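Local coordinates for protein TssK (Serratia sp. FS14, PDB 5Y0E) that probably serves as a trimeric baseplate component of the bacterial type VI secretion system, the contractile machine that delivers effectors into neighbouring cells, at residues 3-11 with 19-27; 54-65 with 77-88. All coordinates share one frame; numbering follows the deposited sequence.

Interaction 1 of 2, residues 3-11 with 19-27; sequences DAHKVVWTE and HFQQAENYL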
loop_
_atom_site.group_PDB
_atom_site.type_symbol
_atom_site.label_atom_id
_atom_site.label_comp_id
_atom_site.label_asym_id
_atom_site.label_seq_id
_atom_site.Cartn_x
_atom_site.Cartn_y
_atom_site.Cartn_z
ATOM N N ASP A 3 18.397 -4.934 -29.783
ATOM C CA ASP A 3 18.078 -4.922 -31.202
ATOM C C ASP A 3 17.838 -6.314 -31.784
ATOM O O ASP A 3 18.497 -6.700 -32.734
ATOM C CB ASP A 3 19.206 -4.249 -31.983
ATOM C CG ASP A 3 19.331 -2.782 -31.674
ATOM O OD1 ASP A 3 19.065 -2.399 -30.517
ATOM O OD2 ASP A 3 19.684 -2.014 -32.594
ATOM N N ALA A 4 16.896 -7.070 -31.241
ATOM C CA ALA A 4 16.577 -8.393 -31.769
ATOM C C ALA A 4 15.335 -8.277 -32.645
ATOM O O ALA A 4 14.209 -8.295 -32.152
ATOM C CB ALA A 4 16.378 -9.401 -30.644
ATOM N N HIS A 5 15.540 -8.179 -33.948
ATOM C CA HIS A 5 14.443 -7.998 -34.881
ATOM C C HIS A 5 13.848 -9.334 -35.306
ATOM O O HIS A 5 14.454 -10.389 -35.149
ATOM C CB HIS A 5 14.910 -7.229 -36.112
ATOM C CG HIS A 5 15.504 -5.892 -35.802
ATOM N ND1 HIS A 5 14.752 -4.740 -35.737
ATOM C CD2 HIS A 5 16.781 -5.525 -35.542
ATOM C CE1 HIS A 5 15.540 -3.720 -35.454
ATOM N NE2 HIS A 5 16.776 -4.169 -35.332
ATOM N N LYS A 6 12.670 -9.248 -35.891
ATOM C CA LYS A 6 11.916 -10.379 -36.373
ATOM C C LYS A 6 12.496 -11.004 -37.621
ATOM O O LYS A 6 13.000 -10.331 -38.487
ATOM C CB LYS A 6 10.506 -9.940 -36.671
ATOM C CG LYS A 6 9.512 -11.067 -36.647
ATOM C CD LYS A 6 8.199 -10.613 -37.209
ATOM C CE LYS A 6 7.133 -10.656 -36.153
ATOM N NZ LYS A 6 6.684 -12.033 -35.912
ATOM N N VAL A 7 12.389 -12.313 -37.704
ATOM C CA VAL A 7 12.912 -13.051 -38.823
ATOM C C VAL A 7 11.859 -13.200 -39.907
ATOM O O VAL A 7 10.710 -13.455 -39.610
ATOM C CB VAL A 7 13.395 -14.424 -38.337
ATOM C CG1 VAL A 7 13.632 -15.384 -39.474
ATOM C CG2 VAL A 7 14.653 -14.268 -37.527
ATOM N N VAL A 8 12.242 -12.992 -41.158
ATOM C CA VAL A 8 11.306 -13.158 -42.265
ATOM C C VAL A 8 11.448 -14.557 -42.851
ATOM O O VAL A 8 12.433 -14.862 -43.523
ATOM C CB VAL A 8 11.521 -12.099 -43.346
ATOM C CG1 VAL A 8 10.429 -12.213 -44.376
ATOM C CG2 VAL A 8 11.537 -10.731 -42.727
ATOM N N TRP A 9 10.432 -15.370 -42.649
ATOM C CA TRP A 9 10.390 -16.701 -43.196
ATOM C C TRP A 9 9.732 -16.630 -44.572
ATOM O O TRP A 9 8.539 -16.447 -44.689
ATOM C CB TRP A 9 9.609 -17.612 -42.267
ATOM C CG TRP A 9 10.032 -17.441 -40.886
ATOM C CD1 TRP A 9 9.630 -16.476 -40.030
ATOM C CD2 TRP A 9 10.985 -18.220 -40.187
ATOM N NE1 TRP A 9 10.257 -16.612 -38.842
ATOM C CE2 TRP A 9 11.104 -17.679 -38.915
ATOM C CE3 TRP A 9 11.750 -19.327 -40.513
ATOM C CZ2 TRP A 9 11.942 -18.212 -37.974
ATOM C CZ3 TRP A 9 12.570 -19.843 -39.583
ATOM C CH2 TRP A 9 12.666 -19.297 -38.332
ATOM N N THR A 10 10.540 -16.743 -45.610
ATOM C CA THR A 10 10.086 -16.703 -46.989
ATOM C C THR A 10 9.910 -18.117 -47.523
ATOM O O THR A 10 10.313 -19.099 -46.908
ATOM C CB THR A 10 11.077 -15.938 -47.857
ATOM O OG1 THR A 10 12.327 -16.627 -47.852
ATOM C CG2 THR A 10 11.290 -14.550 -47.311
ATOM N N GLU A 11 9.289 -18.209 -48.687
ATOM C CA GLU A 11 9.069 -19.492 -49.332
ATOM C C GLU A 11 10.323 -19.882 -50.098
ATOM O O GLU A 11 10.866 -19.091 -50.865
ATOM C CB GLU A 11 7.864 -19.424 -50.264
ATOM C CG GLU A 11 7.493 -20.745 -50.870
ATOM C CD GLU A 11 6.482 -21.496 -50.045
ATOM O OE1 GLU A 11 5.377 -20.969 -49.801
ATOM O OE2 GLU A 11 6.780 -22.632 -49.621
ATOM N N HIS A 19 18.531 -18.824 -38.191
ATOM C CA HIS A 19 17.150 -18.456 -38.153
ATOM C C HIS A 19 16.539 -18.711 -36.803
ATOM O O HIS A 19 15.961 -17.836 -36.221
ATOM C CB HIS A 19 16.389 -19.235 -39.196
ATOM C CG HIS A 19 16.802 -18.912 -40.581
ATOM N ND1 HIS A 19 17.376 -19.833 -41.412
ATOM C CD2 HIS A 19 16.752 -17.760 -41.273
ATOM C CE1 HIS A 19 17.664 -19.264 -42.560
ATOM N NE2 HIS A 19 17.294 -18.004 -42.502
ATOM N N PHE A 20 16.650 -19.919 -36.303
ATOM C CA PHE A 20 16.067 -20.216 -35.030
ATOM C C PHE A 20 16.715 -19.433 -33.922
ATOM O O PHE A 20 16.072 -19.031 -33.000
ATOM C CB PHE A 20 16.171 -21.693 -34.769
ATOM C CG PHE A 20 15.491 -22.510 -35.794
ATOM C CD1 PHE A 20 16.107 -22.784 -36.979
ATOM C CD2 PHE A 20 14.231 -22.979 -35.585
ATOM C CE1 PHE A 20 15.485 -23.523 -37.935
ATOM C CE2 PHE A 20 13.600 -23.723 -36.536
ATOM C CZ PHE A 20 14.232 -23.992 -37.717
ATOM N N GLN A 21 18.005 -19.224 -34.029
ATOM C CA GLN A 21 18.738 -18.469 -33.031
ATOM C C GLN A 21 18.217 -17.043 -32.932
ATOM O O GLN A 21 17.824 -16.583 -31.857
ATOM C CB GLN A 21 20.223 -18.487 -33.381
ATOM C CG GLN A 21 20.843 -19.861 -33.335
ATOM C CD GLN A 21 22.297 -19.850 -33.750
ATOM O OE1 GLN A 21 22.811 -18.842 -34.218
ATOM N NE2 GLN A 21 22.955 -20.980 -33.607
ATOM N N GLN A 22 18.210 -16.325 -34.054
ATOM C CA GLN A 22 17.737 -14.952 -34.041
ATOM C C GLN A 22 16.267 -14.874 -33.682
ATOM O O GLN A 22 15.818 -13.871 -33.123
ATOM C CB GLN A 22 17.977 -14.322 -35.398
ATOM C CG GLN A 22 19.389 -14.445 -35.850
ATOM C CD GLN A 22 20.321 -13.616 -35.022
ATOM O OE1 GLN A 22 20.271 -12.398 -35.070
ATOM N NE2 GLN A 22 21.183 -14.263 -34.265
ATOM N N ALA A 23 15.512 -15.909 -33.984
ATOM C CA ALA A 23 14.104 -15.914 -33.676
ATOM C C ALA A 23 13.873 -15.989 -32.194
ATOM O O ALA A 23 12.972 -15.366 -31.683
ATOM C CB ALA A 23 13.407 -17.045 -34.374
ATOM N N GLU A 24 14.643 -16.819 -31.509
ATOM C CA GLU A 24 14.554 -16.865 -30.056
ATOM C C GLU A 24 15.038 -15.552 -29.452
ATOM O O GLU A 24 14.450 -15.053 -28.488
ATOM C CB GLU A 24 15.332 -18.065 -29.506
ATOM C CG GLU A 24 14.557 -19.390 -29.618
ATOM C CD GLU A 24 15.269 -20.631 -29.062
ATOM O OE1 GLU A 24 14.580 -21.570 -28.604
ATOM O OE2 GLU A 24 16.516 -20.691 -29.079
ATOM N N ASN A 25 16.072 -14.947 -30.033
ATOM C CA ASN A 25 16.476 -13.616 -29.596
ATOM C C ASN A 25 15.317 -12.635 -29.708
ATOM O O ASN A 25 14.965 -11.956 -28.739
ATOM C CB ASN A 25 17.669 -13.119 -30.412
ATOM C CG ASN A 25 18.981 -13.702 -29.947
ATOM O OD1 ASN A 25 19.025 -14.633 -29.157
ATOM N ND2 ASN A 25 20.063 -13.156 -30.451
ATOM N N TYR A 26 14.705 -12.568 -30.867
ATOM C CA TYR A 26 13.616 -11.649 -31.066
ATOM C C TYR A 26 12.483 -11.855 -30.086
ATOM O O TYR A 26 11.999 -10.923 -29.490
ATOM C CB TYR A 26 13.093 -11.743 -32.495
ATOM C CG TYR A 26 11.726 -11.173 -32.660
ATOM C CD1 TYR A 26 11.537 -9.829 -32.803
ATOM C CD2 TYR A 26 10.626 -11.976 -32.636
ATOM C CE1 TYR A 26 10.290 -9.301 -32.920
ATOM C CE2 TYR A 26 9.378 -11.451 -32.756
ATOM C CZ TYR A 26 9.225 -10.110 -32.898
ATOM O OH TYR A 26 7.989 -9.588 -33.025
ATOM N N LEU A 27 12.094 -13.089 -29.892
ATOM C CA LEU A 27 10.978 -13.355 -29.005
ATOM C C LEU A 27 11.342 -13.061 -27.564
ATOM O O LEU A 27 10.544 -12.472 -26.830
ATOM C CB LEU A 27 10.533 -14.796 -29.160
ATOM C CG LEU A 27 9.776 -15.089 -30.443
ATOM C CD1 LEU A 27 9.521 -16.567 -30.512
ATOM C CD2 LEU A 27 8.468 -14.326 -30.470
#
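Turned away from its own amide at chi1 (161°), the Tyr-26 ring swings off the side of the helix and comes alongside Lys-6, whose side chain leaves the backbone on the carbonyl side (chi1 -157°). Lys-6 therefore lies over one face of the phenol: CB sits 4.0 Å from the ring centroid of Tyr-26, a CH-pi contact, and CE runs on to Tyr-26 OH at 3.4 Å. In the plane of the same ring, Ala-4 O meets the edge at CD1 of Tyr-26, 3.1 Å away. One helical turn back, Val-7 CG2 rests 3.9 Å from Gln-22 CB. Farther along, the benzo end of Trp-9 reaches the helix: CH2 touches His-19 CB at 3.8 Å, CZ2 packs on Ala-23 CB, and its edge points at the face of Phe-20 with the planes at 70°. The polar ends are held from outside: Lys-6 NZ forms salt bridges with Glu-24 and Glu-28 of the second subunit, and Tyr-26 OH is hydrogen-bonded to that Glu-28. The extended chain thus lies along helix 17-37, while Lys-6 and Val-7 pair antiparallel with a strand of the second subunit and Phe-20 stacks on Trp-9 of the third.

Interaction 2 of 2, residues 54-65 with 77-88; sequences LLRQGKIALNAA and FSGAQQAPAPLA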
loop_
_atom_site.group_PDB
_atom_site.type_symbol
_atom_site.label_atom_id
_atom_site.label_comp_id
_atom_site.label_asym_id
_atom_site.label_seq_id
_atom_site.Cartn_x
_atom_site.Cartn_y
_atom_site.Cartn_z
ATOM N N LEU A 54 27.521 -26.579 3.682
ATOM C CA LEU A 54 28.776 -26.291 3.005
ATOM C C LEU A 54 29.431 -25.013 3.483
ATOM O O LEU A 54 30.583 -24.760 3.126
ATOM C CB LEU A 54 28.570 -26.203 1.498
ATOM C CG LEU A 54 29.192 -27.342 0.691
ATOM C CD1 LEU A 54 28.450 -28.627 0.921
ATOM C CD2 LEU A 54 29.196 -26.996 -0.776
ATOM N N LEU A 55 28.731 -24.190 4.257
ATOM C CA LEU A 55 29.380 -23.011 4.802
ATOM C C LEU A 55 30.588 -23.396 5.614
ATOM O O LEU A 55 31.539 -22.621 5.730
ATOM C CB LEU A 55 28.416 -22.232 5.673
ATOM C CG LEU A 55 27.546 -21.310 4.861
ATOM C CD1 LEU A 55 26.596 -20.637 5.786
ATOM C CD2 LEU A 55 28.426 -20.314 4.169
ATOM N N ARG A 56 30.576 -24.597 6.157
ATOM C CA ARG A 56 31.611 -25.045 7.061
ATOM C C ARG A 56 32.875 -25.457 6.348
ATOM O O ARG A 56 33.789 -25.964 6.994
ATOM C CB ARG A 56 31.085 -26.201 7.884
ATOM C CG ARG A 56 29.632 -25.999 8.208
ATOM C CD ARG A 56 29.160 -26.919 9.287
ATOM N NE ARG A 56 29.188 -28.309 8.871
ATOM C CZ ARG A 56 28.274 -29.204 9.234
ATOM N NH1 ARG A 56 27.261 -28.835 10.007
ATOM N NH2 ARG A 56 28.362 -30.464 8.820
ATOM N N GLN A 57 32.969 -25.253 5.047
ATOM C CA GLN A 57 34.193 -25.607 4.348
ATOM C C GLN A 57 34.693 -24.456 3.496
ATOM O O GLN A 57 35.410 -24.667 2.520
ATOM C CB GLN A 57 33.989 -26.850 3.495
ATOM C CG GLN A 57 32.901 -27.742 4.014
ATOM C CD GLN A 57 32.566 -28.859 3.040
ATOM O OE1 GLN A 57 33.087 -28.894 1.926
ATOM N NE2 GLN A 57 31.677 -29.766 3.445
ATOM N N GLY A 58 34.327 -23.232 3.853
ATOM C CA GLY A 58 34.774 -22.115 3.066
ATOM C C GLY A 58 34.115 -22.030 1.724
ATOM O O GLY A 58 34.665 -21.421 0.811
ATOM N N LYS A 59 32.942 -22.623 1.584
ATOM C CA LYS A 59 32.226 -22.642 0.321
ATOM C C LYS A 59 30.896 -21.924 0.475
ATOM O O LYS A 59 30.165 -22.151 1.446
ATOM C CB LYS A 59 32.011 -24.084 -0.163
ATOM C CG LYS A 59 33.290 -24.766 -0.680
ATOM C CD LYS A 59 33.066 -26.230 -1.008
ATOM C CE LYS A 59 34.382 -26.979 -1.213
ATOM N NZ LYS A 59 35.051 -26.674 -2.504
ATOM N N ILE A 60 30.602 -21.047 -0.473
ATOM C CA ILE A 60 29.257 -20.532 -0.676
ATOM C C ILE A 60 28.564 -21.404 -1.710
ATOM O O ILE A 60 29.023 -21.511 -2.848
ATOM C CB ILE A 60 29.286 -19.076 -1.140
ATOM C CG1 ILE A 60 29.932 -18.196 -0.080
ATOM C CG2 ILE A 60 27.881 -18.623 -1.445
ATOM C CD1 ILE A 60 29.310 -18.380 1.249
ATOM N N ALA A 61 27.458 -22.010 -1.326
ATOM C CA ALA A 61 26.694 -22.831 -2.242
ATOM C C ALA A 61 25.209 -22.520 -2.122
ATOM O O ALA A 61 24.679 -22.384 -1.019
ATOM C CB ALA A 61 26.949 -24.304 -1.974
ATOM N N LEU A 62 24.534 -22.444 -3.261
ATOM C CA LEU A 62 23.093 -22.242 -3.300
ATOM C C LEU A 62 22.394 -23.572 -3.515
ATOM O O LEU A 62 22.571 -24.195 -4.554
ATOM C CB LEU A 62 22.718 -21.276 -4.411
ATOM C CG LEU A 62 23.464 -19.973 -4.270
ATOM C CD1 LEU A 62 23.070 -19.025 -5.360
ATOM C CD2 LEU A 62 23.161 -19.400 -2.920
ATOM N N ASN A 63 21.596 -23.998 -2.538
ATOM C CA ASN A 63 20.714 -25.144 -2.753
ATOM C C ASN A 63 19.774 -24.905 -3.934
ATOM O O ASN A 63 19.607 -25.770 -4.794
ATOM C CB ASN A 63 19.896 -25.424 -1.491
ATOM C CG ASN A 63 20.646 -26.234 -0.465
ATOM O OD1 ASN A 63 21.469 -27.076 -0.800
ATOM N ND2 ASN A 63 20.345 -25.999 0.803
ATOM N N ALA A 64 19.152 -23.732 -3.984
ATOM C CA ALA A 64 18.105 -23.413 -4.939
ATOM C C ALA A 64 17.967 -21.902 -5.001
ATOM O O ALA A 64 18.314 -21.204 -4.051
ATOM C CB ALA A 64 16.779 -24.051 -4.538
ATOM N N ALA A 65 17.450 -21.407 -6.118
ATOM C CA ALA A 65 17.189 -19.982 -6.260
ATOM C C ALA A 65 16.338 -19.747 -7.496
ATOM O O ALA A 65 16.351 -20.541 -8.433
ATOM C CB ALA A 65 18.489 -19.190 -6.364
ATOM N N PHE A 77 16.724 -22.755 -10.447
ATOM C CA PHE A 77 17.476 -23.992 -10.348
ATOM C C PHE A 77 17.255 -24.594 -8.979
ATOM O O PHE A 77 16.814 -23.926 -8.049
ATOM C CB PHE A 77 18.972 -23.794 -10.622
ATOM C CG PHE A 77 19.690 -22.946 -9.605
ATOM C CD1 PHE A 77 20.011 -23.439 -8.353
ATOM C CD2 PHE A 77 20.075 -21.667 -9.918
ATOM C CE1 PHE A 77 20.670 -22.667 -7.434
ATOM C CE2 PHE A 77 20.745 -20.891 -9.003
ATOM C CZ PHE A 77 21.041 -21.392 -7.760
ATOM N N SER A 78 17.576 -25.872 -8.866
ATOM C CA SER A 78 17.459 -26.558 -7.594
ATOM C C SER A 78 18.323 -27.801 -7.635
ATOM O O SER A 78 18.466 -28.438 -8.672
ATOM C CB SER A 78 16.023 -26.934 -7.279
ATOM O OG SER A 78 15.990 -27.709 -6.107
ATOM N N GLY A 79 18.907 -28.129 -6.499
ATOM C CA GLY A 79 19.774 -29.276 -6.453
ATOM C C GLY A 79 21.172 -28.961 -6.921
ATOM O O GLY A 79 21.380 -28.135 -7.805
ATOM N N ALA A 80 22.136 -29.663 -6.338
ATOM C CA ALA A 80 23.532 -29.434 -6.670
ATOM C C ALA A 80 23.820 -29.701 -8.136
ATOM O O ALA A 80 24.748 -29.118 -8.694
ATOM C CB ALA A 80 24.414 -30.307 -5.788
ATOM N N GLN A 81 23.041 -30.570 -8.775
ATOM C CA GLN A 81 23.243 -30.858 -10.188
ATOM C C GLN A 81 23.078 -29.614 -11.044
ATOM O O GLN A 81 23.776 -29.451 -12.045
ATOM C CB GLN A 81 22.263 -31.930 -10.658
ATOM C CG GLN A 81 22.045 -33.079 -9.678
ATOM C CD GLN A 81 21.071 -32.739 -8.555
ATOM O OE1 GLN A 81 21.047 -31.618 -8.067
ATOM N NE2 GLN A 81 20.263 -33.710 -8.150
ATOM N N GLN A 82 22.169 -28.718 -10.662
ATOM C CA GLN A 82 21.910 -27.519 -11.448
ATOM C C GLN A 82 22.468 -26.249 -10.841
ATOM O O GLN A 82 22.693 -25.287 -11.579
ATOM C CB GLN A 82 20.406 -27.323 -11.651
ATOM C CG GLN A 82 19.617 -28.587 -11.599
ATOM C CD GLN A 82 18.122 -28.330 -11.562
ATOM O OE1 GLN A 82 17.685 -27.244 -11.230
ATOM N NE2 GLN A 82 17.335 -29.332 -11.905
ATOM N N ALA A 83 22.743 -26.230 -9.566
ATOM C CA ALA A 83 23.284 -25.027 -9.021
ATOM C C ALA A 83 24.634 -24.686 -9.592
ATOM O O ALA A 83 25.420 -25.505 -10.017
ATOM C CB ALA A 83 23.379 -25.149 -7.529
ATOM N N PRO A 84 25.002 -23.440 -9.472
ATOM C CA PRO A 84 26.319 -23.036 -9.912
ATOM C C PRO A 84 27.395 -23.648 -9.035
ATOM O O PRO A 84 27.187 -23.953 -7.872
ATOM C CB PRO A 84 26.306 -21.544 -9.668
ATOM C CG PRO A 84 24.895 -21.184 -9.658
ATOM C CD PRO A 84 24.221 -22.313 -8.995
ATOM N N ALA A 85 28.576 -23.780 -9.610
ATOM C CA ALA A 85 29.726 -24.302 -8.913
ATOM C C ALA A 85 29.950 -23.519 -7.664
ATOM O O ALA A 85 30.000 -22.324 -7.693
ATOM C CB ALA A 85 30.944 -24.182 -9.785
ATOM N N PRO A 86 30.082 -24.198 -6.541
ATOM C CA PRO A 86 30.306 -23.496 -5.293
ATOM C C PRO A 86 31.567 -22.673 -5.292
ATOM O O PRO A 86 32.560 -22.973 -5.917
ATOM C CB PRO A 86 30.361 -24.616 -4.284
ATOM C CG PRO A 86 29.453 -25.620 -4.854
ATOM C CD PRO A 86 29.757 -25.599 -6.309
ATOM N N LEU A 87 31.513 -21.599 -4.543
ATOM C CA LEU A 87 32.612 -20.698 -4.496
ATOM C C LEU A 87 33.425 -20.823 -3.256
ATOM O O LEU A 87 32.950 -20.595 -2.171
ATOM C CB LEU A 87 32.099 -19.290 -4.614
ATOM C CG LEU A 87 33.110 -18.183 -4.595
ATOM C CD1 LEU A 87 33.843 -18.149 -5.899
ATOM C CD2 LEU A 87 32.376 -16.886 -4.397
ATOM N N ALA A 88 34.665 -21.229 -3.437
ATOM C CA ALA A 88 35.605 -21.311 -2.335
ATOM C C ALA A 88 36.103 -19.923 -1.992
ATOM O O ALA A 88 36.417 -19.124 -2.874
ATOM C CB ALA A 88 36.781 -22.208 -2.701
#
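Five backbone hydrogen bonds tie residues 54-65 to 77-88, in two groups. Ile-60 and Leu-87 form a hydrogen-bonded antiparallel pair, Ile-60 N to Leu-87 O at 2.9 Å and Leu-87 N to Ile-60 O at 3.0 Å, both nearly straight. At the other end Ala-65 and Phe-77 pair likewise; there Phe-77 N approaches Ala-65 O almost head-on, at 3.0 Å. The fifth bond, Gly-79 N to Asn-63 O, is more bent at hydrogen (136°). Beyond it, Gln-82 OE1 accepts from Ser-78 N at 2.7 Å, and Gly-79 O takes both Gln-82 N and Ala-83 N. Packing surrounds the bonds. The Phe-77 ring, placed by chi1 66° between its backbone N and carbonyl carbon, folds back over Ala-65: CZ lies 3.6 Å from Ala-65 CB. Pro-84 CD lies over the rim of one ring face, with Ala-65 N over the opposite face. Between the ladders, Leu-62 CB comes in the ring plane at the edge, 3.7 Å from Phe-77 CZ, and Pro-86 CG meets Ala-61 CB at 4.0 Å. Strands 62-68 and 74-78 make a beta hairpin, with a classic bulge where Asn-63 and Ala-64 face Asp-49; the segments flanking the hairpin pair again, 59-60 with 87-88.

In the fold
Interaction 1 closes before interaction 2 opens, so the two follow in series along the chain; their centres are 36 Å apart and their nearest atoms about 18 Å, with no touch. Strand 44-50 links them in sequence: it follows helix 17-37 and then pairs with strand 62-68. Interaction 2 spans the 62-68/74-78 hairpin of that three-stranded sheet and the two-stranded 59-60/87-88 ladder. Interaction 1 lies far out, 43 Å from the chain centre, and is contacted by both other subunits. Interaction 2 is 22 Å from that centre, packs on strands 142-155 and 96-103 of the six-stranded sheet, and is touched by no other chain. One therefore belongs to the trimer interface, the other to the internal pairing of strands within one subunit.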